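Local coordinates for putative succinylglutamate desuccinylase / aspartoacylase (Shewanella amazonensis, PDB 3FMC), which probably acts as a zinc-dependent hydrolase of the succinylglutamate desuccinylase/aspartoacylase family, at the interface of chains A and B. Coordinates in Å, arbitrary orientation; residue numbers count along the deposited sequence, not the author numbering. Chains: chain A/B, Putative succinylglutamate desuccinylase / aspartoacylase.

Contact 1: the interface of chains A and B. Residues chain A 323, 326; chain B 25, 53-54, 57-58, 61.
A:Tyr326 swings its ring out toward chain B with CG anti to the backbone N (chi1 -175°), while B:Met57, a selenomethionine, starts out beside its own backbone N and bends at chi3 (-54°), which carries its methyl CE over one face of that ring. The two side chains run past each other in opposite directions, and CE of B:Met57 lies 3.5 Å from the ring centroid of A:Tyr326, displaced toward the CD1 side, a CH-pi contact. The same methyl packs against CD1 of A:Leu323 and lies more loosely over one face of the B:Tyr25 ring, so the three side chains meet at it. B:Tyr54 comes to the rim of the A:Tyr326 ring at about a right angle, its CD1 in the ring plane, and CD of B:Lys58 leans on the same aromatic side chain at CE1, 3.7 Å away. Beyond the ring, the phenol OH of A:Tyr326 donates a hydrogen bond to the carboxylate oxygen OE2 of B:Glu61 at 2.5 Å. That oxygen is met from well above the carboxylate plane, and the glutamate is poorly ordered, so this bond is less secure than its length suggests. At the root of the tyrosine, B:Tyr25 OH donates to the backbone O of A:Leu323 at 2.6 Å, lying in the carbonyl plane with a C=O...O angle of 146°. This bond ties strand 19-27 of chain B to the 3-10 helix 323-325 of chain A. CD1 of A:Leu323 meanwhile rests on helix 48-60, 3.8 Å from CA of B:Tyr54. The patch belongs to a two-fold symmetric interface between copies of one protein, a pairing that may or may not persist in solution. Water 1 bridges the two tyrosines, 3.1 Å from the phenol OH of B:Tyr25 and 2.8 Å from the backbone O of A:Tyr326.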
ATOM      1  N   LEU A 323      22.033  -8.691 -11.530  1.00 12.86           N
ATOM      2  CA  LEU A 323      22.495  -7.954 -12.702  1.00 14.18           C
ATOM      3  C   LEU A 323      23.462  -6.852 -12.364  1.00 15.09           C
ATOM      4  O   LEU A 323      24.238  -6.447 -13.245  1.00 17.75           O
ATOM      5  CB  LEU A 323      21.348  -7.413 -13.557  1.00 12.78           C
ATOM      6  CG  LEU A 323      20.849  -8.347 -14.715  1.00 12.04           C
ATOM      7  CD1 LEU A 323      21.913  -8.495 -15.904  1.00 13.27           C
ATOM      8  CD2 LEU A 323      20.383  -9.746 -14.180  1.00 12.39           C
ATOM      9  N   TYR A 326      27.196  -8.302 -12.612  1.00 15.67           N
ATOM     10  CA  TYR A 326      27.525  -9.005 -13.819  1.00 17.62           C
ATOM     11  C   TYR A 326      29.011  -8.977 -13.987  1.00 16.68           C
ATOM     12  O   TYR A 326      29.615  -7.920 -13.816  1.00 17.25           O
ATOM     13  CB  TYR A 326      26.898  -8.323 -15.009  1.00 17.69           C
ATOM     14  CG  TYR A 326      27.163  -9.144 -16.235  1.00 18.79           C
ATOM     15  CD1 TYR A 326      26.357 -10.231 -16.536  1.00 21.70           C
ATOM     16  CD2 TYR A 326      28.219  -8.837 -17.078  1.00 17.83           C
ATOM     17  CE1 TYR A 326      26.596 -11.005 -17.661  1.00 16.72           C
ATOM     18  CE2 TYR A 326      28.490  -9.615 -18.217  1.00 19.01           C
ATOM     19  CZ  TYR A 326      27.681 -10.692 -18.488  1.00 21.66           C
ATOM     20  OH  TYR A 326      27.912 -11.445 -19.613  1.00 20.35           O
TER
ATOM     21  N   TYR B  25      25.904  -1.101 -18.744  1.00 15.83           N
ATOM     22  CA  TYR B  25      26.908  -1.976 -19.313  1.00 15.26           C
ATOM     23  C   TYR B  25      27.067  -1.626 -20.787  1.00 17.73           C
ATOM     24  O   TYR B  25      26.084  -1.368 -21.478  1.00 18.60           O
ATOM     25  CB  TYR B  25      26.506  -3.429 -19.168  1.00 16.41           C
ATOM     26  CG  TYR B  25      26.451  -3.885 -17.721  1.00 19.10           C
ATOM     27  CD1 TYR B  25      27.604  -4.215 -17.047  1.00 18.11           C
ATOM     28  CD2 TYR B  25      25.238  -3.994 -17.046  1.00 18.38           C
ATOM     29  CE1 TYR B  25      27.573  -4.620 -15.761  1.00 16.61           C
ATOM     30  CE2 TYR B  25      25.199  -4.414 -15.729  1.00 17.24           C
ATOM     31  CZ  TYR B  25      26.363  -4.700 -15.081  1.00 16.16           C
ATOM     32  OH  TYR B  25      26.365  -5.113 -13.770  1.00 15.43           O
ATOM     33  N   ILE B  53      18.524  -9.449 -20.343  1.00 12.99           N
ATOM     34  CA  ILE B  53      19.762  -8.692 -20.483  1.00 13.25           C
ATOM     35  C   ILE B  53      20.952  -9.579 -20.094  1.00 12.77           C
ATOM     36  O   ILE B  53      21.991  -9.624 -20.800  1.00 14.76           O
ATOM     37  CB  ILE B  53      19.711  -7.353 -19.699  1.00 11.20           C
ATOM     38  CG1 ILE B  53      18.777  -6.359 -20.431  1.00 10.26           C
ATOM     39  CG2 ILE B  53      21.091  -6.744 -19.506  1.00 11.30           C
ATOM     40  CD1 ILE B  53      18.644  -4.955 -19.763  1.00 12.19           C
ATOM     41  N   TYR B  54      20.793 -10.323 -19.016  1.00 13.59           N
ATOM     42  CA  TYR B  54      21.833 -11.233 -18.567  1.00 13.36           C
ATOM     43  C   TYR B  54      22.206 -12.218 -19.705  1.00 16.98           C
ATOM     44  O   TYR B  54      23.364 -12.356 -20.072  1.00 13.78           O
ATOM     45  CB  TYR B  54      21.335 -12.014 -17.358  1.00 13.62           C
ATOM     46  CG  TYR B  54      22.271 -13.112 -16.924  1.00 13.78           C
ATOM     47  CD1 TYR B  54      23.453 -12.805 -16.232  1.00 16.94           C
ATOM     48  CD2 TYR B  54      21.994 -14.445 -17.203  1.00 22.19           C
ATOM     49  CE1 TYR B  54      24.318 -13.780 -15.851  1.00 18.78           C
ATOM     50  CE2 TYR B  54      22.865 -15.428 -16.820  1.00 22.67           C
ATOM     51  CZ  TYR B  54      24.032 -15.090 -16.149  1.00 22.29           C
ATOM     52  OH  TYR B  54      24.885 -16.072 -15.734  1.00 26.70           O
HETATM   53  N   MSE B  57      23.857 -10.529 -22.727  1.00 15.96           N
HETATM   54  CA  MSE B  57      25.252 -10.199 -22.513  1.00 15.36           C
HETATM   55  C   MSE B  57      26.146 -11.450 -22.563  1.00 15.67           C
HETATM   56  O   MSE B  57      27.254 -11.394 -23.113  1.00 18.12           O
HETATM   57  CB  MSE B  57      25.432  -9.434 -21.201  1.00 17.45           C
HETATM   58  CG  MSE B  57      24.831  -8.075 -21.292  1.00 12.03           C
HETATM   59 SE   MSE B  57      25.201  -6.926 -19.727  0.75 16.89          SE
HETATM   60  CE  MSE B  57      24.618  -8.010 -18.307  1.00 19.60           C
ATOM     61  N   LYS B  58      25.696 -12.554 -21.998  1.00 17.22           N
ATOM     62  CA  LYS B  58      26.474 -13.802 -22.033  1.00 18.23           C
ATOM     63  C   LYS B  58      26.714 -14.258 -23.480  1.00 21.24           C
ATOM     64  O   LYS B  58      27.811 -14.748 -23.817  1.00 18.97           O
ATOM     65  CB  LYS B  58      25.771 -14.934 -21.291  1.00 20.34           C
ATOM     66  CG  LYS B  58      25.554 -14.707 -19.822  1.00 23.00           C
ATOM     67  CD  LYS B  58      26.797 -14.469 -19.041  1.00 29.13           C
ATOM     68  CE  LYS B  58      27.525 -15.686 -18.641  1.00 38.68           C
ATOM     69  NZ  LYS B  58      28.546 -15.223 -17.623  1.00 41.65           N
ATOM     70  N   GLU B  61      29.136 -11.844 -25.616  1.00 25.43           N
ATOM     71  CA  GLU B  61      30.554 -12.029 -25.372  1.00 30.49           C
ATOM     72  C   GLU B  61      31.239 -12.850 -26.454  1.00 28.39           C
ATOM     73  O   GLU B  61      32.443 -12.709 -26.612  1.00 28.37           O
ATOM     74  CB  GLU B  61      30.783 -12.608 -23.979  1.00 30.47           C
ATOM     75  CG  GLU B  61      30.557 -11.511 -22.948  1.00 40.32           C
ATOM     76  CD  GLU B  61      30.457 -12.022 -21.553  1.00 47.14           C
ATOM     77  OE1 GLU B  61      30.660 -13.254 -21.331  1.00 46.59           O
ATOM     78  OE2 GLU B  61      30.169 -11.171 -20.689  1.00 46.34           O
TER
HETATM   79  O   HOH W   1      29.170  -5.550 -12.410  1.00 22.87           O

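Contact 2: the interface of chains A and B. Residues chain A 319, 321, 326, 331-332; chain B 54, 58, 251.
The ring of B:Tyr54 packs among A:Leu321, A:Glu331 and A:Leu332, which approach it from different directions. A:Leu321 crosses it at a slant and lays its methyl CD1 over one face, 3.9 Å from the ring centroid of B:Tyr54, in a CH-pi contact. The opposite face is backed by CG of B:Lys58 from the same helix, so the ring lies between a leucine methyl of chain A and a lysine methylene of its own chain. A:Glu331 approaches at about a right angle: its methylene CG touches CE1 of B:Tyr54 at 3.8 Å, with the carboxylate turned 82° from the ring plane. CG of A:Glu331 stands between the backbone N and carbonyl carbon (chi1 54°), and a bend at chi2 leads the carboxylate on toward B:Lys58 and a face of the A:Tyr326 ring. There OE2 of A:Glu331 is 4.3 Å from NZ of B:Lys58, beyond direct contact, though the opposite charges probably attract weakly. At the phenol end, A:Leu332 also runs roughly perpendicular to the tyrosine and sets CD2 3.7 Å from OH of B:Tyr54. A:Leu332 and B:Leu251 meet tip to tip, with their CD1 methyls 3.9 Å apart. The interface is two-fold symmetric, so the packing recurs with the chains exchanged, although the dimer may not be the biological one. Within the fold, strands 316-321 and 332-336 of chain A supply the leucines, while chain B answers with helix 48-60 and the first residue of helix 251-267.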
ATOM      1  N   ASN A 319      17.909 -20.130  -7.720  1.00 13.86           N
ATOM      2  CA  ASN A 319      18.981 -19.408  -8.369  1.00 15.44           C
ATOM      3  C   ASN A 319      18.746 -17.943  -8.007  1.00 17.54           C
ATOM      4  O   ASN A 319      17.612 -17.414  -8.208  1.00 15.36           O
ATOM      5  CB  ASN A 319      18.945 -19.510  -9.902  1.00 17.85           C
ATOM      6  CG  ASN A 319      19.478 -20.822 -10.406  1.00 24.73           C
ATOM      7  OD1 ASN A 319      20.453 -21.344  -9.851  1.00 19.78           O
ATOM      8  ND2 ASN A 319      18.860 -21.362 -11.478  1.00 20.89           N
ATOM      9  N   LEU A 321      19.858 -14.155  -9.004  1.00 13.81           N
ATOM     10  CA  LEU A 321      20.401 -13.386 -10.098  1.00 11.72           C
ATOM     11  C   LEU A 321      20.614 -11.927  -9.712  1.00 14.40           C
ATOM     12  O   LEU A 321      19.689 -11.232  -9.223  1.00 14.54           O
ATOM     13  CB  LEU A 321      19.452 -13.476 -11.300  1.00 12.46           C
ATOM     14  CG  LEU A 321      19.799 -12.780 -12.616  1.00 13.16           C
ATOM     15  CD1 LEU A 321      21.064 -13.457 -13.252  1.00 13.02           C
ATOM     16  CD2 LEU A 321      18.548 -12.824 -13.543  1.00 12.77           C
ATOM     17  N   TYR A 326      27.196  -8.302 -12.612  1.00 15.67           N
ATOM     18  CA  TYR A 326      27.525  -9.005 -13.819  1.00 17.62           C
ATOM     19  C   TYR A 326      29.011  -8.977 -13.987  1.00 16.68           C
ATOM     20  O   TYR A 326      29.615  -7.920 -13.816  1.00 17.25           O
ATOM     21  CB  TYR A 326      26.898  -8.323 -15.009  1.00 17.69           C
ATOM     22  CG  TYR A 326      27.163  -9.144 -16.235  1.00 18.79           C
ATOM     23  CD1 TYR A 326      26.357 -10.231 -16.536  1.00 21.70           C
ATOM     24  CD2 TYR A 326      28.219  -8.837 -17.078  1.00 17.83           C
ATOM     25  CE1 TYR A 326      26.596 -11.005 -17.661  1.00 16.72           C
ATOM     26  CE2 TYR A 326      28.490  -9.615 -18.217  1.00 19.01           C
ATOM     27  CZ  TYR A 326      27.681 -10.692 -18.488  1.00 21.66           C
ATOM     28  OH  TYR A 326      27.912 -11.445 -19.613  1.00 20.35           O
ATOM     29  N   GLU A 331      27.111 -12.977 -10.113  0.50 20.47           N
ATOM     30  CA  GLU A 331      25.877 -12.551 -10.765  0.50 18.29           C
ATOM     31  C   GLU A 331      24.820 -13.636 -10.795  0.50 18.70           C
ATOM     32  O   GLU A 331      23.653 -13.329 -11.022  0.50 16.62           O
ATOM     33  CB  GLU A 331      26.101 -12.019 -12.180  0.50 17.03           C
ATOM     34  CG  GLU A 331      26.833 -12.944 -13.124  0.50 14.18           C
ATOM     35  CD  GLU A 331      28.337 -12.681 -13.188  0.50 19.91           C
ATOM     36  OE1 GLU A 331      29.047 -12.744 -12.156  0.50 11.82           O
ATOM     37  OE2 GLU A 331      28.809 -12.416 -14.320  0.50 23.05           O
ATOM     38  N   LEU A 332      25.231 -14.896 -10.632  1.00 16.72           N
ATOM     39  CA  LEU A 332      24.296 -16.000 -10.562  1.00 21.37           C
ATOM     40  C   LEU A 332      24.800 -17.036  -9.556  1.00 22.99           C
ATOM     41  O   LEU A 332      25.792 -17.726  -9.780  1.00 20.07           O
ATOM     42  CB  LEU A 332      24.079 -16.605 -11.950  1.00 21.08           C
ATOM     43  CG  LEU A 332      22.974 -17.663 -12.045  1.00 26.42           C
ATOM     44  CD1 LEU A 332      21.597 -17.083 -11.650  1.00 19.15           C
ATOM     45  CD2 LEU A 332      22.919 -18.210 -13.446  1.00 24.87           C
TER
ATOM     46  N   TYR B  54      20.793 -10.323 -19.016  1.00 13.59           N
ATOM     47  CA  TYR B  54      21.833 -11.233 -18.567  1.00 13.36           C
ATOM     48  C   TYR B  54      22.206 -12.218 -19.705  1.00 16.98           C
ATOM     49  O   TYR B  54      23.364 -12.356 -20.072  1.00 13.78           O
ATOM     50  CB  TYR B  54      21.335 -12.014 -17.358  1.00 13.62           C
ATOM     51  CG  TYR B  54      22.271 -13.112 -16.924  1.00 13.78           C
ATOM     52  CD1 TYR B  54      23.453 -12.805 -16.232  1.00 16.94           C
ATOM     53  CD2 TYR B  54      21.994 -14.445 -17.203  1.00 22.19           C
ATOM     54  CE1 TYR B  54      24.318 -13.780 -15.851  1.00 18.78           C
ATOM     55  CE2 TYR B  54      22.865 -15.428 -16.820  1.00 22.67           C
ATOM     56  CZ  TYR B  54      24.032 -15.090 -16.149  1.00 22.29           C
ATOM     57  OH  TYR B  54      24.885 -16.072 -15.734  1.00 26.70           O
ATOM     58  N   LYS B  58      25.696 -12.554 -21.998  1.00 17.22           N
ATOM     59  CA  LYS B  58      26.474 -13.802 -22.033  1.00 18.23           C
ATOM     60  C   LYS B  58      26.714 -14.258 -23.480  1.00 21.24           C
ATOM     61  O   LYS B  58      27.811 -14.748 -23.817  1.00 18.97           O
ATOM     62  CB  LYS B  58      25.771 -14.934 -21.291  1.00 20.34           C
ATOM     63  CG  LYS B  58      25.554 -14.707 -19.822  1.00 23.00           C
ATOM     64  CD  LYS B  58      26.797 -14.469 -19.041  1.00 29.13           C
ATOM     65  CE  LYS B  58      27.525 -15.686 -18.641  1.00 38.68           C
ATOM     66  NZ  LYS B  58      28.546 -15.223 -17.623  1.00 41.65           N
ATOM     67  N   LEU B 251      15.271 -18.249 -16.582  1.00 12.39           N
ATOM     68  CA  LEU B 251      16.509 -18.098 -17.376  1.00 16.50           C
ATOM     69  C   LEU B 251      16.449 -18.803 -18.730  1.00 16.48           C
ATOM     70  O   LEU B 251      16.853 -18.232 -19.748  1.00 16.13           O
ATOM     71  CB  LEU B 251      17.733 -18.512 -16.558  1.00 13.79           C
ATOM     72  CG  LEU B 251      18.100 -17.509 -15.458  1.00 24.20           C
ATOM     73  CD1 LEU B 251      19.093 -18.151 -14.466  1.00 26.56           C
ATOM     74  CD2 LEU B 251      18.656 -16.295 -16.100  1.00 17.62           C
TER

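The C-alpha centres of contact 1 and contact 2 lie about 8 Å apart, making them neighbouring parts of one continuous surface. They share A:Tyr326, B:Tyr54 and B:Lys58, so helix 48-60 of chain B serves both. Contact 1 joins apolar packing to hydrogen bonds made by and just after the 3-10 helix 323-325, whereas contact 2 extends the apolar packing along the neighbouring strands of chain A toward helix 251-267 of chain B. Two-fold symmetry repeats the pair with the chains exchanged, so within the A–B pair each chain contributes both halves of the surface; this pairing may not be the biological one.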